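PDB 4YZT: cellulose hydrolase, which hydrolyses internal beta-1,4-glucosidic linkages of cellulose as a family 5 endoglucanase that carries additional C-terminal modules. Local coordinates for residues 222-227 and 288-293; 238-241 and 245-248. All coordinates share one frame; numbering follows the deposited sequence. Where two conformers were deposited one is given.

In the fold
Both contacts belong to the eight-stranded parallel barrel of the glycoside hydrolase family 5 module. Along the chain interaction 2 is nested inside interaction 1: strand 218-224 comes first, then the loop with 238-241, helix 243-261 with 245-248, and finally 288-293 on helix 280-296. Their centres lie about 11 Å apart, and they touch directly. Pro227 CD is 3.7 Å from Trp240 NE1, and Thr289 CG2 is 4.0 Å from Trp240 CH2. Trp240 of interaction 2 therefore meets both segments of interaction 1. Together they tie segment 222-227, which supplies His223 and Tyr225 to the glycan pocket, to two of the barrel's outer helices.

Interaction 1: 222-227 and 288-293; sequences YHYYSP and DTFVRL. With BGC (beta-D-glucopyranose), chain B.
Phe290 overlaps only a margin of the Tyr224 ring, pushing its CE1 corner against the CD2 side of the tyrosine. The pair joins the sixth strand of a TIM barrel, 218-224, to helix 280-296, which runs between the seventh and eighth strands. The two rings are almost parallel, with 8° between their planes, yet their centroids are 4.9 Å apart, so they have slid well past one another and share little overlap. The nearest approach is Tyr224 CD2 to Phe290 CE1 at 3.3 Å, while Phe290 CZ reaches back to Tyr224 CB at 3.8 Å. Each side chain swings CG anti to its own backbone nitrogen (chi1 -168° in Tyr224, -176° in Phe290), and this carries the rings across the 9.5 Å that separates the CA atoms of Tyr224 and Phe290. Both residues are buried. Met249 of helix 243-261 and the ring of Tyr272 also pack against Phe290, and the Tyr224 hydroxyl is hydrogen-bonded to Asp252, which fixes the far end of that ring.

The neighbours of Tyr224 in sequence, His223 and Tyr225, point away from the helix and line the glycan pocket. His223 ND1 meets glucose O1 at 3.3 Å in a weak hydrogen bond, with O1 near the imidazole plane; the same ND1 is hydrogen-bonded to Glu162. Tyr225 approaches the sugar through ring carbon CE2, 3.9 Å from glucose O1, and its hydroxyl is hydrogen-bonded to Glu271. Between the two segments the contact behind the sugar site is made by the carbon atoms of Tyr224 and Phe290. On the helix itself, a salt bridge spans one turn, from Arg292 NE to Asp288 OD2 at 2.9 Å.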
loop_
_atom_site.group_PDB
_atom_site.type_symbol
_atom_site.label_atom_id
_atom_site.label_comp_id
_atom_site.label_asym_id
_atom_site.label_seq_id
_atom_site.Cartn_x
_atom_site.Cartn_y
_atom_site.Cartn_z
ATOM N N TYR A 222 14.827 -1.376 -2.840
ATOM C CA TYR A 222 13.930 -1.305 -3.991
ATOM C C TYR A 222 12.515 -1.147 -3.443
ATOM O O TYR A 222 12.286 -1.283 -2.226
ATOM C CB TYR A 222 14.055 -2.545 -4.895
ATOM C CG TYR A 222 13.667 -3.861 -4.254
ATOM C CD1 TYR A 222 12.390 -4.385 -4.417
ATOM C CD2 TYR A 222 14.582 -4.590 -3.496
ATOM C CE1 TYR A 222 12.030 -5.588 -3.829
ATOM C CE2 TYR A 222 14.228 -5.806 -2.905
ATOM C CZ TYR A 222 12.949 -6.295 -3.076
ATOM O OH TYR A 222 12.580 -7.494 -2.505
ATOM N N HIS A 223 11.577 -0.832 -4.331
ATOM C CA HIS A 223 10.163 -0.803 -3.973
ATOM C C HIS A 223 9.459 -1.930 -4.719
ATOM O O HIS A 223 9.889 -2.336 -5.811
ATOM C CB HIS A 223 9.527 0.551 -4.323
ATOM C CG HIS A 223 10.137 1.710 -3.594
ATOM N ND1 HIS A 223 9.798 3.017 -3.867
ATOM C CD2 HIS A 223 11.051 1.756 -2.592
ATOM C CE1 HIS A 223 10.483 3.822 -3.068
ATOM N NE2 HIS A 223 11.257 3.080 -2.291
ATOM N N TYR A 224 8.371 -2.430 -4.150
ATOM C CA TYR A 224 7.665 -3.532 -4.794
ATOM C C TYR A 224 6.175 -3.305 -4.788
ATOM O O TYR A 224 5.569 -3.250 -3.715
ATOM C CB TYR A 224 7.980 -4.857 -4.097
ATOM C CG TYR A 224 7.512 -6.066 -4.878
ATOM C CD1 TYR A 224 8.271 -6.564 -5.934
ATOM C CD2 TYR A 224 6.305 -6.699 -4.580
ATOM C CE1 TYR A 224 7.850 -7.669 -6.671
ATOM C CE2 TYR A 224 5.878 -7.815 -5.302
ATOM C CZ TYR A 224 6.658 -8.292 -6.350
ATOM O OH TYR A 224 6.257 -9.390 -7.086
ATOM N N TYR A 225 5.593 -3.200 -5.979
ATOM C CA TYR A 225 4.154 -2.975 -6.124
ATOM C C TYR A 225 3.554 -3.850 -7.231
ATOM O O TYR A 225 2.696 -3.395 -7.992
ATOM C CB TYR A 225 3.874 -1.510 -6.442
ATOM C CG TYR A 225 4.027 -0.514 -5.303
ATOM C CD1 TYR A 225 3.176 -0.546 -4.190
ATOM C CD2 TYR A 225 4.990 0.497 -5.368
ATOM C CE1 TYR A 225 3.293 0.387 -3.169
ATOM C CE2 TYR A 225 5.111 1.441 -4.352
ATOM C CZ TYR A 225 4.258 1.383 -3.264
ATOM O OH TYR A 225 4.380 2.322 -2.259
ATOM N N SER A 226 4.007 -5.098 -7.331
ATOM C CA SER A 226 3.509 -5.990 -8.376
ATOM C C SER A 226 2.505 -7.008 -7.859
ATOM O O SER A 226 2.630 -7.508 -6.745
ATOM C CB SER A 226 4.676 -6.708 -9.049
ATOM O OG SER A 226 5.506 -5.759 -9.688
ATOM N N PRO A 227 1.472 -7.307 -8.673
ATOM C CA PRO A 227 1.151 -6.731 -9.984
ATOM C C PRO A 227 0.501 -5.362 -9.825
ATOM O O PRO A 227 -0.403 -5.215 -9.003
ATOM C CB PRO A 227 0.154 -7.736 -10.596
ATOM C CG PRO A 227 0.143 -8.938 -9.646
ATOM C CD PRO A 227 0.550 -8.397 -8.315
ATOM N N ASP A 288 0.260 -11.171 3.660
ATOM C CA ASP A 288 0.916 -12.266 4.364
ATOM C C ASP A 288 1.978 -12.930 3.496
ATOM O O ASP A 288 3.073 -13.233 3.963
ATOM C CB ASP A 288 -0.090 -13.327 4.819
ATOM C CG ASP A 288 0.587 -14.489 5.518
ATOM O OD1 ASP A 288 1.007 -14.328 6.688
ATOM O OD2 ASP A 288 0.722 -15.562 4.893
ATOM N N THR A 289 1.648 -13.139 2.226
ATOM C CA THR A 289 2.559 -13.825 1.322
ATOM C C THR A 289 3.797 -12.978 1.077
ATOM O O THR A 289 4.921 -13.477 1.195
ATOM C CB THR A 289 1.889 -14.151 -0.029
ATOM O OG1 THR A 289 0.730 -14.964 0.202
ATOM C CG2 THR A 289 2.849 -14.898 -0.947
ATOM N N PHE A 290 3.601 -11.702 0.744
ATOM C CA PHE A 290 4.754 -10.854 0.475
ATOM C C PHE A 290 5.626 -10.632 1.707
ATOM O O PHE A 290 6.851 -10.710 1.620
ATOM C CB PHE A 290 4.354 -9.490 -0.086
ATOM C CG PHE A 290 5.541 -8.656 -0.445
ATOM C CD1 PHE A 290 6.286 -8.959 -1.577
ATOM C CD2 PHE A 290 5.950 -7.605 0.369
ATOM C CE1 PHE A 290 7.411 -8.227 -1.901
ATOM C CE2 PHE A 290 7.072 -6.859 0.046
ATOM C CZ PHE A 290 7.801 -7.169 -1.085
ATOM N N VAL A 291 5.020 -10.346 2.852
ATOM C CA VAL A 291 5.843 -10.060 4.023
ATOM C C VAL A 291 6.601 -11.316 4.469
ATOM O O VAL A 291 7.765 -11.223 4.870
ATOM C CB VAL A 291 4.999 -9.483 5.180
ATOM C CG1 VAL A 291 5.875 -9.260 6.438
ATOM C CG2 VAL A 291 4.381 -8.172 4.735
ATOM N N ARG A 292 5.964 -12.484 4.379
ATOM C CA ARG A 292 6.655 -13.728 4.728
ATOM C C ARG A 292 7.815 -13.993 3.775
ATOM O O ARG A 292 8.851 -14.484 4.191
ATOM C CB ARG A 292 5.695 -14.929 4.743
ATOM C CG ARG A 292 4.749 -14.935 5.946
ATOM C CD ARG A 292 4.243 -16.329 6.312
ATOM N NE ARG A 292 3.228 -16.848 5.397
ATOM C CZ ARG A 292 3.479 -17.676 4.385
ATOM N NH1 ARG A 292 4.721 -18.073 4.143
ATOM N NH2 ARG A 292 2.487 -18.101 3.607
ATOM N N LEU A 293 7.648 -13.669 2.496
ATOM C CA LEU A 293 8.734 -13.856 1.538
ATOM C C LEU A 293 9.896 -12.893 1.815
ATOM O O LEU A 293 11.062 -13.296 1.772
ATOM C CB LEU A 293 8.233 -13.689 0.104
ATOM C CG LEU A 293 7.403 -14.846 -0.449
ATOM C CD1 LEU A 293 6.718 -14.446 -1.779
ATOM C CD2 LEU A 293 8.299 -16.072 -0.641
HETATM C C2 BGC B . 6.416 6.756 -4.336
HETATM C C3 BGC B . 5.286 7.149 -3.451
HETATM C C4 BGC B . 3.990 6.926 -4.095
HETATM C C5 BGC B . 3.883 5.453 -4.491
HETATM C C6 BGC B . 2.569 5.022 -5.083
HETATM C C1 BGC B . 6.135 5.320 -4.686
HETATM O O1 BGC B . 7.206 4.582 -5.191
HETATM O O2 BGC B . 7.699 6.791 -3.635
HETATM O O3 BGC B . 5.415 8.556 -2.956
HETATM O O4 BGC B . 2.927 7.317 -3.153
HETATM O O5 BGC B . 4.933 5.196 -5.477
HETATM O O6 BGC B . 2.434 5.675 -6.335
#

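Interaction 2: 238-241 and 245-248; sequences TTWG and EISE
Glu245 lies flat over one face of the Trp240 indole, its carboxylate plane only 7° from that of the ring. Its CB sits above the rim, 3.6 Å from Trp240 NE1, and the side chain, extended beyond CG, runs over the ring to place OE1 beside the backbone. There Gly241 N donates to Glu245 OE1 over 2.7 Å, with an N-H...O angle of 168°, nearly along the C-O axis. This is the tight part of the contact. Ile246 adds to it, with CG1 3.8 Å from Trp240 CH2 and CD1 packed against Gly241 O. At phi 138° a side chain on Gly241 would collide with the carbonyl oxygen of Trp240, which favours glycine. Tyr286 of helix 280-296 meets the indole edge-to-face.

On the looser side the segments are bridged by two waters. One molecule donates to both Thr239 O and Glu245 OE2, and OE2 also forms a salt bridge with Arg237. A second lies at the indole edge in the ring plane, accepts from Trp240 NE1 at 2.9 Å and donates to Glu245 O. With an alanine in place of Glu245, Gly241 N and Arg237 would probably lose their carboxylate partner and the indole face part of its cover, leaving the loop more able to shift.

Ser242 OG is hydrogen-bonded to Glu245 N, so two side-chain-to-backbone hydrogen bonds fasten the loop to the first turn of helix 243-261. Loop 238-241 is part of the beta-alpha connection that follows the sixth strand of the TIM barrel and leads into helix 243-261.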
loop_
_atom_site.group_PDB
_atom_site.type_symbol
_atom_site.label_atom_id
_atom_site.label_comp_id
_atom_site.label_asym_id
_atom_site.label_seq_id
_atom_site.Cartn_x
_atom_site.Cartn_y
_atom_site.Cartn_z
ATOM N N THR A 238 -9.421 -7.507 -9.712
ATOM C CA THR A 238 -9.948 -7.331 -8.374
ATOM C C THR A 238 -9.540 -8.417 -7.385
ATOM O O THR A 238 -9.861 -8.318 -6.203
ATOM C CB THR A 238 -11.487 -7.291 -8.403
ATOM O OG1 THR A 238 -11.983 -8.528 -8.932
ATOM C CG2 THR A 238 -11.993 -6.137 -9.273
ATOM N N THR A 239 -8.874 -9.471 -7.854
ATOM C CA THR A 239 -8.408 -10.510 -6.930
ATOM C C THR A 239 -6.962 -10.895 -7.196
ATOM O O THR A 239 -6.429 -10.626 -8.273
ATOM C CB THR A 239 -9.263 -11.793 -7.007
ATOM O OG1 THR A 239 -9.195 -12.330 -8.333
ATOM C CG2 THR A 239 -10.709 -11.492 -6.642
ATOM N N TRP A 240 -6.352 -11.551 -6.215
ATOM C CA TRP A 240 -4.970 -12.029 -6.335
ATOM C C TRP A 240 -4.802 -13.321 -5.549
ATOM O O TRP A 240 -5.415 -13.480 -4.485
ATOM C CB TRP A 240 -3.978 -10.971 -5.822
ATOM C CG TRP A 240 -2.519 -11.355 -5.966
ATOM C CD1 TRP A 240 -1.690 -11.051 -7.007
ATOM C CD2 TRP A 240 -1.727 -12.105 -5.031
ATOM N NE1 TRP A 240 -0.435 -11.578 -6.786
ATOM C CE2 TRP A 240 -0.423 -12.213 -5.575
ATOM C CE3 TRP A 240 -1.988 -12.684 -3.782
ATOM C CZ2 TRP A 240 0.622 -12.889 -4.916
ATOM C CZ3 TRP A 240 -0.948 -13.371 -3.131
ATOM C CH2 TRP A 240 0.340 -13.464 -3.704
ATOM N N GLY A 241 -3.972 -14.232 -6.058
ATOM C CA GLY A 241 -3.621 -15.437 -5.322
ATOM C C GLY A 241 -3.567 -16.768 -6.052
ATOM O O GLY A 241 -3.594 -17.817 -5.408
ATOM N N GLU A 245 0.626 -16.705 -9.520
ATOM C CA GLU A 245 0.875 -15.376 -8.949
ATOM C C GLU A 245 1.772 -15.431 -7.727
ATOM O O GLU A 245 2.638 -14.572 -7.535
ATOM C CB GLU A 245 -0.442 -14.670 -8.607
ATOM C CG GLU A 245 -1.051 -13.968 -9.836
ATOM C CD GLU A 245 -2.513 -13.578 -9.649
ATOM O OE1 GLU A 245 -3.141 -14.053 -8.672
ATOM O OE2 GLU A 245 -3.026 -12.804 -10.495
ATOM N N ILE A 246 1.568 -16.454 -6.905
ATOM C CA ILE A 246 2.382 -16.632 -5.711
ATOM C C ILE A 246 3.819 -17.035 -6.072
ATOM O O ILE A 246 4.794 -16.579 -5.450
ATOM C CB ILE A 246 1.758 -17.691 -4.802
ATOM C CG1 ILE A 246 0.412 -17.183 -4.269
ATOM C CG2 ILE A 246 2.714 -18.070 -3.668
ATOM C CD1 ILE A 246 -0.519 -18.306 -3.837
ATOM N N SER A 247 3.938 -17.912 -7.063
ATOM C CA SER A 247 5.246 -18.324 -7.578
ATOM C C SER A 247 6.009 -17.131 -8.161
ATOM O O SER A 247 7.207 -16.978 -7.929
ATOM C CB SER A 247 5.072 -19.411 -8.643
ATOM O OG SER A 247 6.316 -19.756 -9.215
ATOM N N GLU A 248 5.300 -16.291 -8.918
ATOM C CA GLU A 248 5.902 -15.140 -9.587
ATOM C C GLU A 248 6.381 -14.075 -8.606
ATOM O O GLU A 248 7.430 -13.448 -8.822
ATOM C CB GLU A 248 4.909 -14.546 -10.586
ATOM C CG GLU A 248 4.790 -15.405 -11.841
ATOM C CD GLU A 248 3.500 -15.192 -12.618
ATOM O OE1 GLU A 248 2.718 -14.275 -12.278
ATOM O OE2 GLU A 248 3.279 -15.955 -13.581
HETATM O O HOH W 1 -3.965 -10.523 -9.502
HETATM O O HOH W 2 2.017 -12.040 -8.292
#